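Local atomic coordinates of choline kinase (Streptococcus pneumoniae, PDB entry 4R78), a protein that probably phosphorylates choline at the expense of ATP, using a protein-kinase-like fold, and is seen here with AMP bound. Residues F150-I153 with K154-S158; V290-Y293 with Q294-V297; A167-E170 with S171-A175; E180-L183 with A184-V188. All coordinates share one frame; numbering follows the deposited sequence.

Interaction 1: F150-I153 with K154-S158; sequences FEEI and KKYES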
loop_
_atom_site.group_PDB
_atom_site.type_symbol
_atom_site.label_atom_id
_atom_site.label_comp_id
_atom_site.label_asym_id
_atom_site.label_seq_id
_atom_site.Cartn_x
_atom_site.Cartn_y
_atom_site.Cartn_z
ATOM N N PHE A 150 -10.570 -11.472 -3.835
ATOM C CA PHE A 150 -11.724 -11.608 -4.720
ATOM C C PHE A 150 -12.912 -10.800 -4.215
ATOM O O PHE A 150 -13.651 -10.209 -5.007
ATOM C CB PHE A 150 -12.035 -13.092 -4.949
ATOM C CG PHE A 150 -10.855 -13.855 -5.494
ATOM C CD1 PHE A 150 -10.574 -13.836 -6.856
ATOM C CD2 PHE A 150 -9.989 -14.539 -4.638
ATOM C CE1 PHE A 150 -9.470 -14.509 -7.369
ATOM C CE2 PHE A 150 -8.873 -15.216 -5.142
ATOM C CZ PHE A 150 -8.614 -15.197 -6.515
ATOM N N GLU A 151 -13.055 -10.724 -2.894
ATOM C CA GLU A 151 -14.002 -9.798 -2.277
ATOM C C GLU A 151 -13.600 -8.344 -2.551
ATOM O O GLU A 151 -14.457 -7.478 -2.731
ATOM C CB GLU A 151 -14.083 -10.025 -0.767
ATOM C CG GLU A 151 -14.841 -11.274 -0.332
ATOM C CD GLU A 151 -14.880 -11.433 1.184
ATOM O OE1 GLU A 151 -14.948 -12.585 1.664
ATOM O OE2 GLU A 151 -14.836 -10.405 1.898
ATOM N N GLU A 152 -12.292 -8.084 -2.584
ATOM C CA GLU A 152 -11.783 -6.739 -2.848
ATOM C C GLU A 152 -12.185 -6.254 -4.239
ATOM O O GLU A 152 -12.610 -5.110 -4.403
ATOM C CB GLU A 152 -10.263 -6.682 -2.674
ATOM C CG GLU A 152 -9.695 -5.266 -2.585
ATOM C CD GLU A 152 -9.695 -4.695 -1.173
ATOM O OE1 GLU A 152 -9.007 -3.676 -0.955
ATOM O OE2 GLU A 152 -10.363 -5.258 -0.280
ATOM N N ILE A 153 -12.056 -7.128 -5.235
ATOM C CA ILE A 153 -12.542 -6.831 -6.581
ATOM C C ILE A 153 -14.012 -6.396 -6.547
ATOM O O ILE A 153 -14.375 -5.374 -7.129
ATOM C CB ILE A 153 -12.343 -8.038 -7.537
ATOM C CG1 ILE A 153 -10.850 -8.252 -7.809
ATOM C CG2 ILE A 153 -13.108 -7.836 -8.853
ATOM C CD1 ILE A 153 -10.494 -9.647 -8.303
ATOM N N LYS A 154 -14.844 -7.162 -5.843
ATOM C CA LYS A 154 -16.277 -6.866 -5.753
ATOM C C LYS A 154 -16.567 -5.532 -5.071
ATOM O O LYS A 154 -17.517 -4.842 -5.436
ATOM C CB LYS A 154 -17.029 -8.001 -5.051
ATOM C CG LYS A 154 -17.024 -9.309 -5.822
ATOM C CD LYS A 154 -17.844 -10.369 -5.113
ATOM C CE LYS A 154 -17.789 -11.689 -5.862
ATOM N NZ LYS A 154 -18.744 -12.677 -5.281
ATOM N N LYS A 155 -15.743 -5.170 -4.089
ATOM C CA LYS A 155 -15.904 -3.892 -3.396
ATOM C C LYS A 155 -15.740 -2.712 -4.355
ATOM O O LYS A 155 -16.557 -1.792 -4.356
ATOM C CB LYS A 155 -14.931 -3.766 -2.221
ATOM C CG LYS A 155 -15.250 -4.672 -1.047
ATOM C CD LYS A 155 -14.382 -4.323 0.151
ATOM C CE LYS A 155 -14.852 -5.038 1.407
ATOM N NZ LYS A 155 -13.914 -4.813 2.547
ATOM N N TYR A 156 -14.690 -2.752 -5.176
ATOM C CA TYR A 156 -14.475 -1.711 -6.184
ATOM C C TYR A 156 -15.582 -1.697 -7.235
ATOM O O TYR A 156 -16.032 -0.631 -7.652
ATOM C CB TYR A 156 -13.091 -1.838 -6.836
ATOM C CG TYR A 156 -11.973 -1.373 -5.935
ATOM C CD1 TYR A 156 -11.784 -0.014 -5.673
ATOM C CD2 TYR A 156 -11.113 -2.284 -5.326
ATOM C CE1 TYR A 156 -10.764 0.423 -4.834
ATOM C CE2 TYR A 156 -10.085 -1.857 -4.489
ATOM C CZ TYR A 156 -9.919 -0.501 -4.248
ATOM O OH TYR A 156 -8.911 -0.073 -3.413
ATOM N N GLU A 157 -16.027 -2.881 -7.651
ATOM C CA GLU A 157 -17.106 -2.990 -8.631
ATOM C C GLU A 157 -18.392 -2.334 -8.143
ATOM O O GLU A 157 -19.123 -1.725 -8.928
ATOM C CB GLU A 157 -17.359 -4.452 -9.002
ATOM C CG GLU A 157 -16.257 -5.057 -9.857
ATOM C CD GLU A 157 -16.510 -6.504 -10.206
ATOM O OE1 GLU A 157 -17.075 -7.240 -9.369
ATOM O OE2 GLU A 157 -16.127 -6.912 -11.321
ATOM N N SER A 158 -18.656 -2.451 -6.844
ATOM C CA SER A 158 -19.818 -1.814 -6.233
ATOM C C SER A 158 -19.698 -0.288 -6.222
ATOM O O SER A 158 -20.674 0.421 -6.474
ATOM C CB SER A 158 -20.023 -2.336 -4.809
ATOM O OG SER A 158 -21.175 -1.753 -4.217
HETATM O O HOH W 1 -7.421 -2.096 -2.550
HETATM O O HOH W 2 -11.310 -3.998 1.934
#
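Glu152, Lys155 and Tyr156 meet along one side of helix 149-159, an example of how residues three and four apart share a flank of an alpha-helix. The backbone supplies the usual i to i+4 bonds, among them Glu157 N to Ile153 O at 3.0 Å; the first, from Lys154 N to Phe150 O, is weak. The Glu152 chain starts out anti to its own nitrogen and then bends at chi2 (87°), which swings the carboxylate up alongside the Tyr156 ring. Its CG lies 3.9 Å from Tyr156 CE2, and the carboxylate and ring planes stand 74° apart. The two polar ends, pointing the same way, are joined by water: one molecule donates to Glu152 OE1 (2.7 Å) and lies at the ring's edge, also 2.7 Å from Tyr156 OH. A second water lies 2.7 Å from Glu152 OE2, to which it can donate, though it has other acceptors in reach, and accepts from Lys155 NZ at 2.8 Å; OE2 and NZ are 4.6 Å apart, too far for a salt bridge. Lys155 reaches this point with an extended chain and also makes a weak bond to Lys73 O. On the adjoining flank, Ile153 CG2 lies 3.9 Å from Glu157 CD, the apolar branch running beside a carboxylate that bonds to Tyr169 and Arg173. Ile153 and Tyr156 both pack on Leu273 of helix 257-280. The buried Glu152 thus has a water within bonding distance of each carboxylate oxygen, and the nearby lysine would tend to stabilise its negative charge.

Interaction 2: V290-Y293 with Q294-V297; sequences VNRY and QRAV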
loop_
_atom_site.group_PDB
_atom_site.type_symbol
_atom_site.label_atom_id
_atom_site.label_comp_id
_atom_site.label_asym_id
_atom_site.label_seq_id
_atom_site.Cartn_x
_atom_site.Cartn_y
_atom_site.Cartn_z
ATOM N N VAL A 290 -5.271 1.478 -17.253
ATOM C CA VAL A 290 -5.322 0.774 -18.542
ATOM C C VAL A 290 -4.125 -0.166 -18.694
ATOM O O VAL A 290 -4.280 -1.329 -19.070
ATOM C CB VAL A 290 -5.383 1.788 -19.728
ATOM C CG1 VAL A 290 -5.148 1.106 -21.074
ATOM C CG2 VAL A 290 -6.717 2.538 -19.730
ATOM N N ASN A 291 -2.939 0.349 -18.383
ATOM C CA ASN A 291 -1.703 -0.416 -18.497
ATOM C C ASN A 291 -1.574 -1.538 -17.472
ATOM O O ASN A 291 -1.086 -2.625 -17.793
ATOM C CB ASN A 291 -0.489 0.519 -18.453
ATOM C CG ASN A 291 -0.420 1.442 -19.662
ATOM O OD1 ASN A 291 -1.019 1.173 -20.706
ATOM N ND2 ASN A 291 0.317 2.540 -19.524
ATOM N N ARG A 292 -2.014 -1.286 -16.241
ATOM C CA ARG A 292 -2.018 -2.348 -15.237
ATOM C C ARG A 292 -2.975 -3.464 -15.645
ATOM O O ARG A 292 -2.649 -4.643 -15.525
ATOM C CB ARG A 292 -2.363 -1.813 -13.846
ATOM C CG ARG A 292 -1.268 -0.949 -13.234
ATOM C CD ARG A 292 -1.344 -0.902 -11.725
ATOM N NE ARG A 292 -0.914 -2.176 -11.151
ATOM C CZ ARG A 292 -0.375 -2.329 -9.944
ATOM N NH1 ARG A 292 -0.015 -3.539 -9.542
ATOM N NH2 ARG A 292 -0.196 -1.290 -9.136
ATOM N N TYR A 293 -4.146 -3.086 -16.146
ATOM C CA TYR A 293 -5.129 -4.055 -16.607
ATOM C C TYR A 293 -4.578 -4.928 -17.735
ATOM O O TYR A 293 -4.734 -6.148 -17.709
ATOM C CB TYR A 293 -6.397 -3.329 -17.046
ATOM C CG TYR A 293 -7.518 -4.227 -17.509
ATOM C CD1 TYR A 293 -8.408 -4.787 -16.594
ATOM C CD2 TYR A 293 -7.710 -4.487 -18.867
ATOM C CE1 TYR A 293 -9.452 -5.607 -17.016
ATOM C CE2 TYR A 293 -8.751 -5.296 -19.303
ATOM C CZ TYR A 293 -9.618 -5.850 -18.373
ATOM O OH TYR A 293 -10.658 -6.641 -18.791
ATOM N N GLN A 294 -3.921 -4.303 -18.709
ATOM C CA GLN A 294 -3.292 -5.036 -19.808
ATOM C C GLN A 294 -2.219 -6.006 -19.298
ATOM O O GLN A 294 -2.049 -7.102 -19.843
ATOM C CB GLN A 294 -2.735 -4.067 -20.861
ATOM C CG GLN A 294 -2.011 -4.730 -22.049
ATOM C CD GLN A 294 -2.791 -5.886 -22.685
ATOM O OE1 GLN A 294 -4.017 -5.845 -22.802
ATOM N NE2 GLN A 294 -2.073 -6.922 -23.092
ATOM N N ARG A 295 -1.508 -5.615 -18.245
ATOM C CA ARG A 295 -0.511 -6.490 -17.642
ATOM C C ARG A 295 -1.155 -7.698 -16.945
ATOM O O ARG A 295 -0.566 -8.783 -16.918
ATOM C CB ARG A 295 0.411 -5.710 -16.700
ATOM C CG ARG A 295 1.695 -6.448 -16.319
ATOM C CD ARG A 295 2.699 -5.516 -15.650
ATOM N NE ARG A 295 2.143 -4.887 -14.450
ATOM C CZ ARG A 295 2.703 -3.877 -13.786
ATOM N NH1 ARG A 295 3.856 -3.356 -14.188
ATOM N NH2 ARG A 295 2.103 -3.387 -12.710
ATOM N N ALA A 296 -2.357 -7.510 -16.394
ATOM C CA ALA A 296 -3.146 -8.633 -15.871
ATOM C C ALA A 296 -3.495 -9.595 -17.010
ATOM O O ALA A 296 -3.384 -10.815 -16.866
ATOM C CB ALA A 296 -4.410 -8.132 -15.175
ATOM N N VAL A 297 -3.902 -9.038 -18.148
ATOM C CA VAL A 297 -4.219 -9.833 -19.338
ATOM C C VAL A 297 -2.993 -10.638 -19.788
ATOM O O VAL A 297 -3.090 -11.850 -20.029
ATOM C CB VAL A 297 -4.772 -8.929 -20.472
ATOM C CG1 VAL A 297 -4.862 -9.679 -21.797
ATOM C CG2 VAL A 297 -6.134 -8.372 -20.077
#
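Arg292 and Arg295, one turn apart on helix 288-303, bring their guanidinium groups together: Arg295 NH2 sits over one face of the Arg292 group, 3.6 Å from Arg292 NE and 3.8 Å from Arg292 NH1. The planes are nearly perpendicular, 82° apart, with Arg292 meeting the edge of the Arg295 group. Both chains bend at chi3 (73° in Arg292 and 58° in Arg295) and cross obliquely. Arg292 NE and Arg295 NE each form a salt bridge with Asp268, through OD1 and OD2 respectively, and this shared anion, with Glu233 on Arg292 NH2, probably offsets the repulsion between the two cations.

On another side of the helix, the Tyr293 ring approaches Val297 obliquely, its CE2 4.1 Å from Val297 CG2. That same methyl lies 3.5 Å from Tyr293 O, which accepts the regular helical bond from Val297 N at 3.0 Å. One residue earlier, Ala296 N bonds in the same way to Arg292 O, also at 3.0 Å, and the short Ala296 side chain brings its CB to 3.2 Å from Tyr293 O. The phenol hydroxyl of Tyr293 is bonded to Ala167 O and its ring stacks with Tyr166, so the tyrosine is held at both its polar end and its flat surface.

Helix 288-303 thus packs against three other helices: Ala296 on Asp268 and Thr269 of helix 257-280, both arginines on Leu232 of helix 223-233, and Tyr293 and Val297 on Val172 of helix 169-177.

Interaction 3: A167-E170 with S171-A175; sequences ANYE and SVRNA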
loop_
_atom_site.group_PDB
_atom_site.type_symbol
_atom_site.label_atom_id
_atom_site.label_comp_id
_atom_site.label_asym_id
_atom_site.label_seq_id
_atom_site.Cartn_x
_atom_site.Cartn_y
_atom_site.Cartn_z
ATOM N N ALA A 167 -11.272 -3.246 -21.613
ATOM C CA ALA A 167 -11.683 -4.114 -22.715
ATOM C C ALA A 167 -11.844 -5.578 -22.307
ATOM O O ALA A 167 -11.037 -6.116 -21.543
ATOM C CB ALA A 167 -10.686 -4.003 -23.850
ATOM N N ASN A 168 -12.890 -6.212 -22.834
ATOM C CA ASN A 168 -13.105 -7.651 -22.666
ATOM C C ASN A 168 -13.247 -8.050 -21.197
ATOM O O ASN A 168 -12.763 -9.105 -20.780
ATOM C CB ASN A 168 -11.963 -8.429 -23.342
ATOM C CG ASN A 168 -12.318 -9.875 -23.617
ATOM O OD1 ASN A 168 -13.471 -10.203 -23.897
ATOM N ND2 ASN A 168 -11.318 -10.750 -23.553
ATOM N N TYR A 169 -13.933 -7.212 -20.423
ATOM C CA TYR A 169 -13.946 -7.375 -18.966
ATOM C C TYR A 169 -14.523 -8.699 -18.450
ATOM O O TYR A 169 -13.956 -9.299 -17.543
ATOM C CB TYR A 169 -14.600 -6.176 -18.266
ATOM C CG TYR A 169 -14.419 -6.202 -16.758
ATOM C CD1 TYR A 169 -13.151 -6.092 -16.187
ATOM C CD2 TYR A 169 -15.514 -6.356 -15.907
ATOM C CE1 TYR A 169 -12.977 -6.121 -14.804
ATOM C CE2 TYR A 169 -15.350 -6.386 -14.519
ATOM C CZ TYR A 169 -14.077 -6.271 -13.980
ATOM O OH TYR A 169 -13.895 -6.300 -12.614
ATOM N N GLU A 170 -15.639 -9.153 -19.007
ATOM C CA GLU A 170 -16.235 -10.397 -18.517
ATOM C C GLU A 170 -15.290 -11.597 -18.630
ATOM O O GLU A 170 -15.109 -12.339 -17.663
ATOM C CB GLU A 170 -17.588 -10.667 -19.181
ATOM C CG GLU A 170 -18.713 -9.802 -18.637
ATOM C CD GLU A 170 -18.891 -9.933 -17.131
ATOM O OE1 GLU A 170 -18.858 -8.894 -16.442
ATOM O OE2 GLU A 170 -19.053 -11.072 -16.637
ATOM N N SER A 171 -14.659 -11.768 -19.789
ATOM C CA SER A 171 -13.683 -12.846 -19.970
ATOM C C SER A 171 -12.467 -12.717 -19.046
ATOM O O SER A 171 -11.982 -13.710 -18.507
ATOM C CB SER A 171 -13.231 -12.937 -21.426
ATOM O OG SER A 171 -14.278 -13.426 -22.250
ATOM N N VAL A 172 -11.975 -11.495 -18.867
ATOM C CA VAL A 172 -10.839 -11.269 -17.973
ATOM C C VAL A 172 -11.236 -11.544 -16.517
ATOM O O VAL A 172 -10.537 -12.265 -15.802
ATOM C CB VAL A 172 -10.247 -9.846 -18.158
ATOM C CG1 VAL A 172 -9.184 -9.551 -17.105
ATOM C CG2 VAL A 172 -9.648 -9.702 -19.560
ATOM N N ARG A 173 -12.377 -10.989 -16.110
ATOM C CA ARG A 173 -12.912 -11.166 -14.760
ATOM C C ARG A 173 -13.047 -12.646 -14.403
ATOM O O ARG A 173 -12.565 -13.086 -13.359
ATOM C CB ARG A 173 -14.269 -10.469 -14.646
ATOM C CG ARG A 173 -14.840 -10.413 -13.248
ATOM C CD ARG A 173 -16.235 -9.822 -13.269
ATOM N NE ARG A 173 -16.706 -9.530 -11.915
ATOM C CZ ARG A 173 -17.409 -10.368 -11.162
ATOM N NH1 ARG A 173 -17.744 -11.566 -11.627
ATOM N NH2 ARG A 173 -17.777 -10.003 -9.940
ATOM N N ASN A 174 -13.687 -13.414 -15.280
ATOM C CA ASN A 174 -13.885 -14.837 -15.026
ATOM C C ASN A 174 -12.566 -15.602 -14.924
ATOM O O ASN A 174 -12.426 -16.504 -14.094
ATOM C CB ASN A 174 -14.804 -15.466 -16.077
ATOM C CG ASN A 174 -16.223 -14.914 -16.030
ATOM O OD1 ASN A 174 -16.900 -14.849 -17.050
ATOM N ND2 ASN A 174 -16.679 -14.518 -14.844
ATOM N N ALA A 175 -11.599 -15.241 -15.762
ATOM C CA ALA A 175 -10.272 -15.852 -15.695
ATOM C C ALA A 175 -9.575 -15.521 -14.373
ATOM O O ALA A 175 -8.941 -16.381 -13.770
ATOM C CB ALA A 175 -9.416 -15.427 -16.884
HETATM O O HOH W 3 -15.706 -10.371 -22.173
HETATM O O HOH W 4 -11.954 -13.510 -24.415
HETATM O O HOH W 5 -19.477 -13.578 -17.339
HETATM O O HOH W 6 -18.205 -12.422 -14.319
#
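Arg173 passes over one face of the Tyr169 ring. Its CB stands 4.3 Å from the ring centroid and 13° off the normal, a CH-pi contact, while its CD comes within 3.8 Å of Tyr169 CE2. The guanidinium plane is turned 63° from the ring, which therefore meets the aliphatic shaft and the edge of the cationic group and is not stacked on it. Tyr169 CG lies anti to the backbone nitrogen (chi1 -170°), and Arg173 is extended from CG to NE; the two chains consequently run to a common acceptor, Glu157 of helix 149-159, bonded by Tyr169 OH and Arg173 NE.

Glu170 and Asn174 are related differently. Water joins them twice: one molecule donates to Glu170 OE2 (2.6 Å) and to Asn174 OD1, and another donates to the same OE2 while accepting from Asn174 ND2 and Arg173 NH1. The Glu170 chain bends at chi2, its OE2 meeting both waters.

Asn168 lies against Ser171 with its amide, ND2 being 3.6 Å from Ser171 CB. Its side chain makes no direct capping bond; instead a water donates to Asn168 OD1 (2.8 Å) and accepts from Ser171 N at 3.0 Å. A second water accepts from Asn168 ND2 and reaches Ser171 OG weakly.

The whole is the first turns of the amphipathic helix 169-177, in which Val172 faces helix 288-303, i to i+3 and i to i+4 pairs, several of them water-bridged, occupy the more exposed flanks, and a water-mediated link stands at the N-cap.

Interaction 4: E180-L183 with A184-V188; sequences EKRL and ADLGV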
loop_
_atom_site.group_PDB
_atom_site.type_symbol
_atom_site.label_atom_id
_atom_site.label_comp_id
_atom_site.label_asym_id
_atom_site.label_seq_id
_atom_site.Cartn_x
_atom_site.Cartn_y
_atom_site.Cartn_z
ATOM N N GLU A 180 -9.052 -18.330 -7.747
ATOM C CA GLU A 180 -9.437 -18.594 -6.357
ATOM C C GLU A 180 -9.330 -20.083 -6.014
ATOM O O GLU A 180 -8.809 -20.441 -4.954
ATOM C CB GLU A 180 -10.848 -18.065 -6.060
ATOM C CG GLU A 180 -11.234 -18.123 -4.581
ATOM C CD GLU A 180 -12.493 -17.338 -4.238
ATOM O OE1 GLU A 180 -13.264 -16.965 -5.148
ATOM O OE2 GLU A 180 -12.717 -17.098 -3.034
ATOM N N LYS A 181 -9.809 -20.932 -6.923
ATOM C CA LYS A 181 -9.748 -22.386 -6.754
ATOM C C LYS A 181 -8.310 -22.898 -6.677
ATOM O O LYS A 181 -8.007 -23.776 -5.863
ATOM C CB LYS A 181 -10.519 -23.091 -7.883
ATOM C CG LYS A 181 -10.403 -24.624 -7.919
ATOM C CD LYS A 181 -11.051 -25.284 -6.710
ATOM C CE LYS A 181 -10.870 -26.796 -6.746
ATOM N NZ LYS A 181 -11.468 -27.433 -5.542
ATOM N N ARG A 182 -7.431 -22.356 -7.521
ATOM C CA ARG A 182 -6.028 -22.749 -7.509
ATOM C C ARG A 182 -5.379 -22.365 -6.184
ATOM O O ARG A 182 -4.678 -23.173 -5.582
ATOM C CB ARG A 182 -5.258 -22.149 -8.693
ATOM C CG ARG A 182 -3.784 -22.558 -8.766
ATOM C CD ARG A 182 -3.597 -24.077 -8.836
ATOM N NE ARG A 182 -2.195 -24.456 -8.980
ATOM C CZ ARG A 182 -1.729 -25.699 -8.890
ATOM N NH1 ARG A 182 -2.551 -26.715 -8.643
ATOM N NH2 ARG A 182 -0.432 -25.930 -9.037
ATOM N N LEU A 183 -5.638 -21.142 -5.720
ATOM C CA LEU A 183 -5.102 -20.698 -4.431
ATOM C C LEU A 183 -5.578 -21.578 -3.272
ATOM O O LEU A 183 -4.802 -21.879 -2.367
ATOM C CB LEU A 183 -5.409 -19.220 -4.172
ATOM C CG LEU A 183 -4.581 -18.189 -4.951
ATOM C CD1 LEU A 183 -5.166 -16.798 -4.772
ATOM C CD2 LEU A 183 -3.099 -18.210 -4.552
ATOM N N ALA A 184 -6.843 -22.000 -3.313
ATOM C CA ALA A 184 -7.387 -22.908 -2.296
ATOM C C ALA A 184 -6.694 -24.273 -2.312
ATOM O O ALA A 184 -6.416 -24.848 -1.255
ATOM C CB ALA A 184 -8.892 -23.062 -2.465
ATOM N N ASP A 185 -6.402 -24.778 -3.509
ATOM C CA ASP A 185 -5.696 -26.052 -3.663
ATOM C C ASP A 185 -4.265 -25.975 -3.126
ATOM O O ASP A 185 -3.823 -26.870 -2.403
ATOM C CB ASP A 185 -5.698 -26.494 -5.132
ATOM C CG ASP A 185 -5.190 -27.924 -5.329
ATOM O OD1 ASP A 185 -5.143 -28.703 -4.353
ATOM O OD2 ASP A 185 -4.848 -28.280 -6.477
ATOM N N LEU A 186 -3.552 -24.903 -3.468
ATOM C CA LEU A 186 -2.185 -24.694 -2.990
ATOM C C LEU A 186 -2.156 -24.516 -1.475
ATOM O O LEU A 186 -1.208 -24.944 -0.809
ATOM C CB LEU A 186 -1.548 -23.482 -3.681
ATOM C CG LEU A 186 -1.334 -23.557 -5.198
ATOM C CD1 LEU A 186 -0.915 -22.202 -5.747
ATOM C CD2 LEU A 186 -0.317 -24.629 -5.574
ATOM N N GLY A 187 -3.210 -23.900 -0.945
ATOM C CA GLY A 187 -3.331 -23.613 0.481
ATOM C C GLY A 187 -2.832 -22.213 0.763
ATOM O O GLY A 187 -1.647 -21.938 0.606
ATOM N N VAL A 188 -3.740 -21.332 1.176
ATOM C CA VAL A 188 -3.407 -19.929 1.442
ATOM C C VAL A 188 -2.971 -19.752 2.894
ATOM O O VAL A 188 -3.641 -20.219 3.818
ATOM C CB VAL A 188 -4.597 -18.985 1.099
ATOM C CG1 VAL A 188 -4.268 -17.530 1.421
ATOM C CG2 VAL A 188 -4.978 -19.122 -0.374
#
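Leu183 O accepts from Gly187 N at 2.9 Å, the shortest backbone bond here, and closes the C-terminal turn of helix 179-186. The bond is bent, 140° at the hydrogen; at the next step the chain leaves helical geometry, Gly187 having a positive phi that glycine readily adopts, and turns to lead out of the helix.

Upstream on the same helix, Arg182 spans two neighbours. Its NH1 forms a long salt bridge of 3.5 Å with Asp185 OD2, the guanidinium and carboxylate planes being 69° apart. Leu186 lies over a face of the guanidinium near the rim, its CD2 3.7 Å from Arg182 NH2. The arginine chain bends at chi2 (58°), which carries the charged end back over this leucine instead of out from the helix. Arg182 NE is paired with Glu258 of helix 257-280, so the cation ties the two helices while bonding within its own.

Leu183 is buried against Tyr263 and Phe150. Val188, just past the glycine, also touches Tyr263, and its CG2 methyl rests 3.8 Å from Leu183 CB and 3.4 Å from Leu183 O.

Interactions 1 and 3 are joined through Glu157 OE2, which is 2.7 Å from both Tyr169 OH and Arg173 NE. Interactions 2 and 3 meet where Tyr293 OH lies 2.8 Å from Ala167 O and Val297 CG2 packs 3.8 Å from Val172 CG2. Interaction 4 touches interaction 1 through Phe150, whose CE2 is 4.0 Å from Leu183 CD1, and does not touch the other two. Helix 257-280 receives side chains from interactions 1, 2 and 4. The side chains of Arg292 and Tyr156 are about 12 Å and about 13 Å from the bound AMP; none of the residues described lines its pocket.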